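Side-chain contacts in ATP grasp ligase (Microcystis aeruginosa MRC, PDB 5IG9), which probably closes lactone rings in a microviridin precursor peptide, as an ATP-grasp ligase that activates side-chain carboxylates with ATP: residues Arg217-Gly222 and Phe302-Tyr307; Gly222-Thr227 and Ser314-Glu319. All blocks are in the same frame, centred on the assembly; numbering follows the deposited sequence.

Interaction 1: Arg217-Gly222 and Phe302-Tyr307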
ATOM      1  N   ARG A 217     -12.108  -8.223 -22.000  1.00 40.84           N
ATOM      2  CA  ARG A 217     -10.800  -7.879 -21.451  1.00 41.75           C
ATOM      3  C   ARG A 217     -10.337  -6.602 -22.131  1.00 40.23           C
ATOM      4  O   ARG A 217     -10.008  -6.611 -23.318  1.00 41.60           O
ATOM      5  CB  ARG A 217      -9.794  -9.008 -21.656  1.00 40.74           C
ATOM      6  CG  ARG A 217      -8.422  -8.729 -21.061  1.00 40.14           C
ATOM      7  CD  ARG A 217      -8.458  -8.708 -19.538  1.00 40.84           C
ATOM      8  NE  ARG A 217      -7.120  -8.601 -18.961  1.00 41.22           N
ATOM      9  CZ  ARG A 217      -6.847  -8.768 -17.671  1.00 40.39           C
ATOM     10  NH1 ARG A 217      -7.822  -9.052 -16.818  1.00 40.81           N
ATOM     11  NH2 ARG A 217      -5.600  -8.655 -17.233  1.00 40.99           N
ATOM     12  N   ILE A 218     -10.306  -5.512 -21.377  1.00 37.81           N
ATOM     13  CA  ILE A 218     -10.054  -4.179 -21.912  1.00 38.85           C
ATOM     14  C   ILE A 218      -8.728  -3.680 -21.362  1.00 38.53           C
ATOM     15  O   ILE A 218      -8.580  -3.501 -20.148  1.00 39.51           O
ATOM     16  CB  ILE A 218     -11.198  -3.218 -21.565  1.00 40.91           C
ATOM     17  CG1 ILE A 218     -12.526  -3.825 -22.019  1.00 41.16           C
ATOM     18  CG2 ILE A 218     -10.964  -1.856 -22.193  1.00 41.40           C
ATOM     19  CD1 ILE A 218     -13.730  -3.124 -21.470  1.00 42.72           C
ATOM     20  N   THR A 219      -7.770  -3.451 -22.251  1.00 37.36           N
ATOM     21  CA  THR A 219      -6.453  -2.943 -21.893  1.00 38.12           C
ATOM     22  C   THR A 219      -6.316  -1.530 -22.442  1.00 42.17           C
ATOM     23  O   THR A 219      -6.466  -1.312 -23.648  1.00 41.35           O
ATOM     24  CB  THR A 219      -5.348  -3.844 -22.442  1.00 37.30           C
ATOM     25  OG1 THR A 219      -5.592  -5.195 -22.044  1.00 46.96           O
ATOM     26  CG2 THR A 219      -4.004  -3.409 -21.904  1.00 37.33           C
ATOM     27  N   ILE A 220      -6.038  -0.576 -21.560  1.00 40.82           N
ATOM     28  CA  ILE A 220      -5.950   0.832 -21.920  1.00 40.98           C
ATOM     29  C   ILE A 220      -4.518   1.295 -21.710  1.00 41.90           C
ATOM     30  O   ILE A 220      -3.943   1.075 -20.637  1.00 44.41           O
ATOM     31  CB  ILE A 220      -6.925   1.689 -21.093  1.00 42.57           C
ATOM     32  CG1 ILE A 220      -8.370   1.276 -21.393  1.00 42.67           C
ATOM     33  CG2 ILE A 220      -6.705   3.166 -21.377  1.00 44.14           C
ATOM     34  CD1 ILE A 220      -9.394   1.977 -20.535  1.00 42.24           C
ATOM     35  N   VAL A 221      -3.946   1.930 -22.731  1.00 45.26           N
ATOM     36  CA  VAL A 221      -2.613   2.519 -22.653  1.00 43.06           C
ATOM     37  C   VAL A 221      -2.747   3.988 -23.034  1.00 43.77           C
ATOM     38  O   VAL A 221      -2.893   4.317 -24.220  1.00 47.69           O
ATOM     39  CB  VAL A 221      -1.606   1.813 -23.571  1.00 44.10           C
ATOM     40  CG1 VAL A 221      -0.205   2.332 -23.307  1.00 43.46           C
ATOM     41  CG2 VAL A 221      -1.673   0.306 -23.382  1.00 44.68           C
ATOM     42  N   GLY A 222      -2.684   4.871 -22.039  1.00 44.95           N
ATOM     43  CA  GLY A 222      -2.930   6.279 -22.278  1.00 45.65           C
ATOM     44  C   GLY A 222      -4.399   6.528 -22.542  1.00 49.23           C
ATOM     45  O   GLY A 222      -5.210   6.533 -21.613  1.00 51.09           O
ATOM     46  N   PHE A 302       0.055  -9.895 -22.051  1.00 42.54           N
ATOM     47  CA  PHE A 302       0.820 -10.649 -23.036  1.00 43.48           C
ATOM     48  C   PHE A 302      -0.024 -11.720 -23.716  1.00 45.81           C
ATOM     49  O   PHE A 302       0.211 -12.034 -24.889  1.00 46.45           O
ATOM     50  CB  PHE A 302       2.054 -11.267 -22.371  1.00 45.96           C
ATOM     51  CG  PHE A 302       1.788 -12.572 -21.684  1.00 49.37           C
ATOM     52  CD1 PHE A 302       1.202 -12.609 -20.434  1.00 50.36           C
ATOM     53  CD2 PHE A 302       2.129 -13.765 -22.296  1.00 54.20           C
ATOM     54  CE1 PHE A 302       0.954 -13.815 -19.808  1.00 50.99           C
ATOM     55  CE2 PHE A 302       1.886 -14.969 -21.678  1.00 56.37           C
ATOM     56  CZ  PHE A 302       1.298 -14.997 -20.433  1.00 53.68           C
ATOM     57  N   TRP A 303      -1.010 -12.287 -23.016  1.00 46.54           N
ATOM     58  CA  TRP A 303      -1.802 -13.345 -23.630  1.00 45.30           C
ATOM     59  C   TRP A 303      -2.824 -12.813 -24.622  1.00 46.95           C
ATOM     60  O   TRP A 303      -3.481 -13.615 -25.292  1.00 50.43           O
ATOM     61  CB  TRP A 303      -2.495 -14.189 -22.558  1.00 44.63           C
ATOM     62  CG  TRP A 303      -3.253 -13.404 -21.537  1.00 44.45           C
ATOM     63  CD1 TRP A 303      -2.767 -12.897 -20.368  1.00 43.90           C
ATOM     64  CD2 TRP A 303      -4.642 -13.050 -21.580  1.00 44.04           C
ATOM     65  NE1 TRP A 303      -3.761 -12.242 -19.685  1.00 45.04           N
ATOM     66  CE2 TRP A 303      -4.923 -12.325 -20.406  1.00 43.52           C
ATOM     67  CE3 TRP A 303      -5.675 -13.277 -22.497  1.00 44.16           C
ATOM     68  CZ2 TRP A 303      -6.191 -11.819 -20.126  1.00 45.65           C
ATOM     69  CZ3 TRP A 303      -6.934 -12.775 -22.217  1.00 45.62           C
ATOM     70  CH2 TRP A 303      -7.180 -12.053 -21.042  1.00 46.59           C
ATOM     71  N   LEU A 304      -2.978 -11.494 -24.724  1.00 44.28           N
ATOM     72  CA  LEU A 304      -3.757 -10.877 -25.788  1.00 45.27           C
ATOM     73  C   LEU A 304      -2.896 -10.433 -26.960  1.00 45.92           C
ATOM     74  O   LEU A 304      -3.441 -10.049 -28.001  1.00 48.30           O
ATOM     75  CB  LEU A 304      -4.534  -9.672 -25.251  1.00 47.48           C
ATOM     76  CG  LEU A 304      -5.787  -9.957 -24.426  1.00 49.05           C
ATOM     77  CD1 LEU A 304      -6.449  -8.653 -24.031  1.00 52.12           C
ATOM     78  CD2 LEU A 304      -6.751 -10.830 -25.211  1.00 48.93           C
ATOM     79  N   GLU A 305      -1.571 -10.470 -26.811  1.00 45.56           N
ATOM     80  CA  GLU A 305      -0.635 -10.097 -27.863  1.00 46.07           C
ATOM     81  C   GLU A 305       0.002 -11.305 -28.540  1.00 46.43           C
ATOM     82  O   GLU A 305       0.044 -11.370 -29.772  1.00 52.31           O
ATOM     83  CB  GLU A 305       0.455  -9.180 -27.298  1.00 49.23           C
ATOM     84  CG  GLU A 305       1.508  -8.769 -28.317  1.00 53.12           C
ATOM     85  CD  GLU A 305       2.227  -7.499 -27.917  1.00 55.72           C
ATOM     86  OE1 GLU A 305       2.106  -7.097 -26.742  1.00 60.46           O
ATOM     87  OE2 GLU A 305       2.903  -6.896 -28.778  1.00 53.43           O
ATOM     88  N   LEU A 306       0.514 -12.264 -27.765  1.00 50.82           N
ATOM     89  CA  LEU A 306       1.110 -13.454 -28.362  1.00 48.85           C
ATOM     90  C   LEU A 306       0.066 -14.449 -28.842  1.00 50.72           C
ATOM     91  O   LEU A 306       0.402 -15.376 -29.588  1.00 52.25           O
ATOM     92  CB  LEU A 306       2.047 -14.136 -27.364  1.00 49.72           C
ATOM     93  CG  LEU A 306       3.230 -13.294 -26.887  1.00 51.61           C
ATOM     94  CD1 LEU A 306       4.184 -14.141 -26.061  1.00 52.71           C
ATOM     95  CD2 LEU A 306       3.944 -12.663 -28.073  1.00 50.23           C
ATOM     96  N   TYR A 307      -1.180 -14.281 -28.431  1.00 50.92           N
ATOM     97  CA  TYR A 307      -2.298 -15.119 -28.820  1.00 49.85           C
ATOM     98  C   TYR A 307      -3.393 -14.206 -29.337  1.00 48.03           C
ATOM     99  O   TYR A 307      -3.330 -12.987 -29.144  1.00 44.81           O
ATOM    100  CB  TYR A 307      -2.786 -15.954 -27.624  1.00 53.69           C
ATOM    101  CG  TYR A 307      -1.703 -16.815 -27.021  1.00 57.03           C
ATOM    102  CD1 TYR A 307      -1.414 -18.069 -27.543  1.00 60.76           C
ATOM    103  CD2 TYR A 307      -0.961 -16.370 -25.937  1.00 62.95           C
ATOM    104  CE1 TYR A 307      -0.422 -18.859 -26.996  1.00 63.86           C
ATOM    105  CE2 TYR A 307       0.034 -17.151 -25.383  1.00 64.54           C
ATOM    106  CZ  TYR A 307       0.300 -18.395 -25.916  1.00 68.39           C
ATOM    107  OH  TYR A 307       1.292 -19.173 -25.366  1.00 70.78           O
TER
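R217 meets W303 and L304 where a strand of the antiparallel sheet in the ATP-grasp fold faces a short, irregular helical turn. The arginine leaves strand 214-221 with CG anti to its own N (chi1 -178°) and then bends at chi2, which lays CG, CD and NE alongside the CZ2-CH2 side of the indole rather than end-on against it. The two side chains cross at about a right angle. R217 CG lies 3.5 Å from W303 CH2, and further out R217 NE lies 3.5 Å from W303 CZ2, which sits over one face of the guanidinium. The group is tilted, its plane 44° from that of the indole, so no parallel stack forms. Its outer nitrogens are engaged beyond the contact: NH1 in a salt bridge to D281, NH2 in a hydrogen bond to E300 O. Without the guanidinium, as with an alanine here, D281 would probably lose its cationic mate, E300 O its N-H donor, and a gap would open beside W303 CZ2 and CH2. The indole also meets the ring of W253, and L304 CG rests 3.7 Å above the indole plane, offset toward the rim. One methyl of L304 serves both R217 and T219: L304 CD1 is 3.6 Å from R217 CG, while T219 OG1 stands 4.1 Å from that same L304 CD1.

Interaction 2: Gly222-Thr227 and Ser314-Glu319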
ATOM      1  N   GLY A 222      -2.684   4.871 -22.039  1.00 44.95           N
ATOM      2  CA  GLY A 222      -2.930   6.279 -22.278  1.00 45.65           C
ATOM      3  C   GLY A 222      -4.399   6.528 -22.542  1.00 49.23           C
ATOM      4  O   GLY A 222      -5.210   6.533 -21.613  1.00 51.09           O
ATOM      5  N   GLU A 223      -4.755   6.732 -23.813  1.00 48.79           N
ATOM      6  CA  GLU A 223      -6.151   6.826 -24.223  1.00 51.35           C
ATOM      7  C   GLU A 223      -6.463   5.863 -25.363  1.00 47.17           C
ATOM      8  O   GLU A 223      -7.487   6.014 -26.035  1.00 48.77           O
ATOM      9  CB  GLU A 223      -6.514   8.260 -24.618  1.00 53.47           C
ATOM     10  CG  GLU A 223      -6.497   9.235 -23.447  1.00 58.48           C
ATOM     11  CD  GLU A 223      -7.051  10.600 -23.808  1.00 63.72           C
ATOM     12  OE1 GLU A 223      -6.840  11.048 -24.954  1.00 71.84           O
ATOM     13  OE2 GLU A 223      -7.706  11.222 -22.945  1.00 68.69           O
ATOM     14  N   GLN A 224      -5.598   4.879 -25.591  1.00 48.22           N
ATOM     15  CA  GLN A 224      -5.813   3.843 -26.592  1.00 47.39           C
ATOM     16  C   GLN A 224      -6.445   2.632 -25.920  1.00 45.92           C
ATOM     17  O   GLN A 224      -5.935   2.146 -24.903  1.00 43.51           O
ATOM     18  CB  GLN A 224      -4.495   3.458 -27.263  1.00 47.54           C
ATOM     19  CG  GLN A 224      -4.652   2.605 -28.500  1.00 48.33           C
ATOM     20  CD  GLN A 224      -3.363   2.505 -29.290  1.00 52.39           C
ATOM     21  OE1 GLN A 224      -2.315   2.984 -28.854  1.00 53.40           O
ATOM     22  NE2 GLN A 224      -3.435   1.885 -30.464  1.00 56.42           N
ATOM     23  N   ILE A 225      -7.549   2.149 -26.485  1.00 45.12           N
ATOM     24  CA  ILE A 225      -8.379   1.136 -25.847  1.00 43.11           C
ATOM     25  C   ILE A 225      -8.353  -0.128 -26.690  1.00 42.98           C
ATOM     26  O   ILE A 225      -8.816  -0.124 -27.837  1.00 37.37           O
ATOM     27  CB  ILE A 225      -9.820   1.628 -25.653  1.00 42.17           C
ATOM     28  CG1 ILE A 225      -9.813   2.995 -24.970  1.00 42.48           C
ATOM     29  CG2 ILE A 225     -10.618   0.622 -24.843  1.00 46.25           C
ATOM     30  CD1 ILE A 225     -11.178   3.598 -24.802  1.00 44.23           C
ATOM     31  N   PHE A 226      -7.829  -1.210 -26.114  1.00 40.64           N
ATOM     32  CA  PHE A 226      -7.812  -2.522 -26.751  1.00 41.77           C
ATOM     33  C   PHE A 226      -8.862  -3.397 -26.073  1.00 41.01           C
ATOM     34  O   PHE A 226      -8.686  -3.811 -24.921  1.00 42.39           O
ATOM     35  CB  PHE A 226      -6.431  -3.165 -26.654  1.00 41.72           C
ATOM     36  CG  PHE A 226      -5.326  -2.322 -27.216  1.00 43.81           C
ATOM     37  CD1 PHE A 226      -4.662  -1.403 -26.421  1.00 45.57           C
ATOM     38  CD2 PHE A 226      -4.934  -2.461 -28.538  1.00 43.09           C
ATOM     39  CE1 PHE A 226      -3.640  -0.633 -26.933  1.00 47.04           C
ATOM     40  CE2 PHE A 226      -3.911  -1.695 -29.056  1.00 41.95           C
ATOM     41  CZ  PHE A 226      -3.263  -0.780 -28.256  1.00 43.11           C
ATOM     42  N   THR A 227      -9.943  -3.693 -26.790  1.00 47.89           N
ATOM     43  CA  THR A 227     -11.061  -4.456 -26.253  1.00 44.62           C
ATOM     44  C   THR A 227     -11.109  -5.829 -26.902  1.00 42.56           C
ATOM     45  O   THR A 227     -11.134  -5.938 -28.133  1.00 43.71           O
ATOM     46  CB  THR A 227     -12.386  -3.726 -26.478  1.00 44.97           C
ATOM     47  OG1 THR A 227     -12.326  -2.429 -25.876  1.00 45.75           O
ATOM     48  CG2 THR A 227     -13.530  -4.511 -25.855  1.00 47.15           C
ATOM     49  N   SER A 314       2.447  -4.192 -26.369  1.00 45.97           N
ATOM     50  CA  SER A 314       3.821  -3.913 -25.964  1.00 47.72           C
ATOM     51  C   SER A 314       4.400  -2.741 -26.742  1.00 46.27           C
ATOM     52  O   SER A 314       5.210  -1.974 -26.206  1.00 53.27           O
ATOM     53  CB  SER A 314       4.686  -5.158 -26.152  1.00 46.70           C
ATOM     54  OG  SER A 314       4.852  -5.456 -27.527  1.00 43.74           O
ATOM     55  N   GLN A 315       3.995  -2.579 -28.003  1.00 47.00           N
ATOM     56  CA  GLN A 315       4.406  -1.408 -28.769  1.00 47.77           C
ATOM     57  C   GLN A 315       3.828  -0.132 -28.171  1.00 47.89           C
ATOM     58  O   GLN A 315       4.525   0.879 -28.043  1.00 50.22           O
ATOM     59  CB  GLN A 315       3.978  -1.564 -30.228  1.00 47.72           C
ATOM     60  CG  GLN A 315       4.430  -0.434 -31.132  1.00 49.90           C
ATOM     61  CD  GLN A 315       5.940  -0.318 -31.207  1.00 52.79           C
ATOM     62  OE1 GLN A 315       6.649  -1.323 -31.294  1.00 54.95           O
ATOM     63  NE2 GLN A 315       6.441   0.911 -31.167  1.00 52.15           N
ATOM     64  N   ALA A 316       2.547  -0.161 -27.793  1.00 43.33           N
ATOM     65  CA  ALA A 316       1.918   1.036 -27.240  1.00 43.36           C
ATOM     66  C   ALA A 316       2.530   1.410 -25.898  1.00 45.24           C
ATOM     67  O   ALA A 316       2.686   2.596 -25.588  1.00 49.96           O
ATOM     68  CB  ALA A 316       0.410   0.827 -27.100  1.00 42.97           C
ATOM     69  N   ILE A 317       2.880   0.410 -25.089  1.00 45.02           N
ATOM     70  CA  ILE A 317       3.505   0.678 -23.796  1.00 46.77           C
ATOM     71  C   ILE A 317       4.885   1.285 -23.992  1.00 48.57           C
ATOM     72  O   ILE A 317       5.239   2.282 -23.352  1.00 53.37           O
ATOM     73  CB  ILE A 317       3.576  -0.610 -22.956  1.00 46.71           C
ATOM     74  CG1 ILE A 317       2.170  -1.076 -22.578  1.00 46.44           C
ATOM     75  CG2 ILE A 317       4.430  -0.394 -21.709  1.00 45.37           C
ATOM     76  CD1 ILE A 317       2.156  -2.353 -21.779  1.00 46.03           C
ATOM     77  N   ALA A 318       5.686   0.690 -24.879  1.00 52.72           N
ATOM     78  CA  ALA A 318       7.019   1.219 -25.146  1.00 49.14           C
ATOM     79  C   ALA A 318       6.953   2.638 -25.698  1.00 48.95           C
ATOM     80  O   ALA A 318       7.834   3.459 -25.419  1.00 51.38           O
ATOM     81  CB  ALA A 318       7.763   0.301 -26.114  1.00 48.71           C
ATOM     82  N   GLU A 319       5.915   2.953 -26.477  1.00 45.62           N
ATOM     83  CA  GLU A 319       5.796   4.300 -27.026  1.00 46.92           C
ATOM     84  C   GLU A 319       5.505   5.321 -25.933  1.00 46.63           C
ATOM     85  O   GLU A 319       6.175   6.352 -25.842  1.00 45.91           O
ATOM     86  CB  GLU A 319       4.722   4.340 -28.116  1.00 47.54           C
ATOM     87  CG  GLU A 319       5.149   3.670 -29.419  1.00 50.73           C
ATOM     88  CD  GLU A 319       4.071   3.702 -30.491  1.00 54.69           C
ATOM     89  OE1 GLU A 319       3.001   4.297 -30.242  1.00 56.02           O
ATOM     90  OE2 GLU A 319       4.291   3.131 -31.582  1.00 54.09           O
TER
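Q224 and F226 both converge on the CB of A316, the small residue that helix 313-323 turns toward the sheet. The segment begins in the tight connection between two antiparallel strands, where G222, with positive phi, and E223 carry the chain from strand 214-221 into strand 224-231. Q224 is the first strand residue. Its CG stands anti to the backbone N (chi1 -168°) and the chain runs on extended, bringing OE1 to 3.9 Å from A316 CB at the exposed border of the contact. This is a van der Waals touch and not a polar bond. I225 then faces the other side of the sheet and packs on I218. With F226 the chain returns to the helix side: the ring approaches obliquely, and F226 CZ reaches 4.2 Å from A316 CB in a buried apolar contact. The methyl thus has the amide end of Q224 on the open border and the phenyl ring deeper in, while V221 of the adjoining strand also packs on A316. One turn of the helix bears its own side-chain bond, Q315 NE2 donating to E319 OE2 at 3.1 Å and 161°, on the anti side of the carboxylate and 23° out of its plane. Overall, a beta hairpin packs one face against a C-terminal helix through an alanine, as part of the alpha+beta architecture of the ATP-grasp fold.

Interactions 1 and 2 lie with their centres about 8 Å apart on the same side of the chain's centre. Their segments alternate along the chain: 217-222 and 222-227, which share G222 in the hairpin turn, come first, and helices 302-305 and 313-323 follow in the same order. Within the five-stranded antiparallel sheet the strands are neighbours, joined by T219 O and F226 N at 2.8 Å, a probable hydrogen bond. The helical elements are tied as well, E305 OE2 lying 2.7 Å from S314 OG in another probable hydrogen bond. Segments 80 or more residues apart in sequence thus bring two successive C-terminal helices onto one face of a single hairpin.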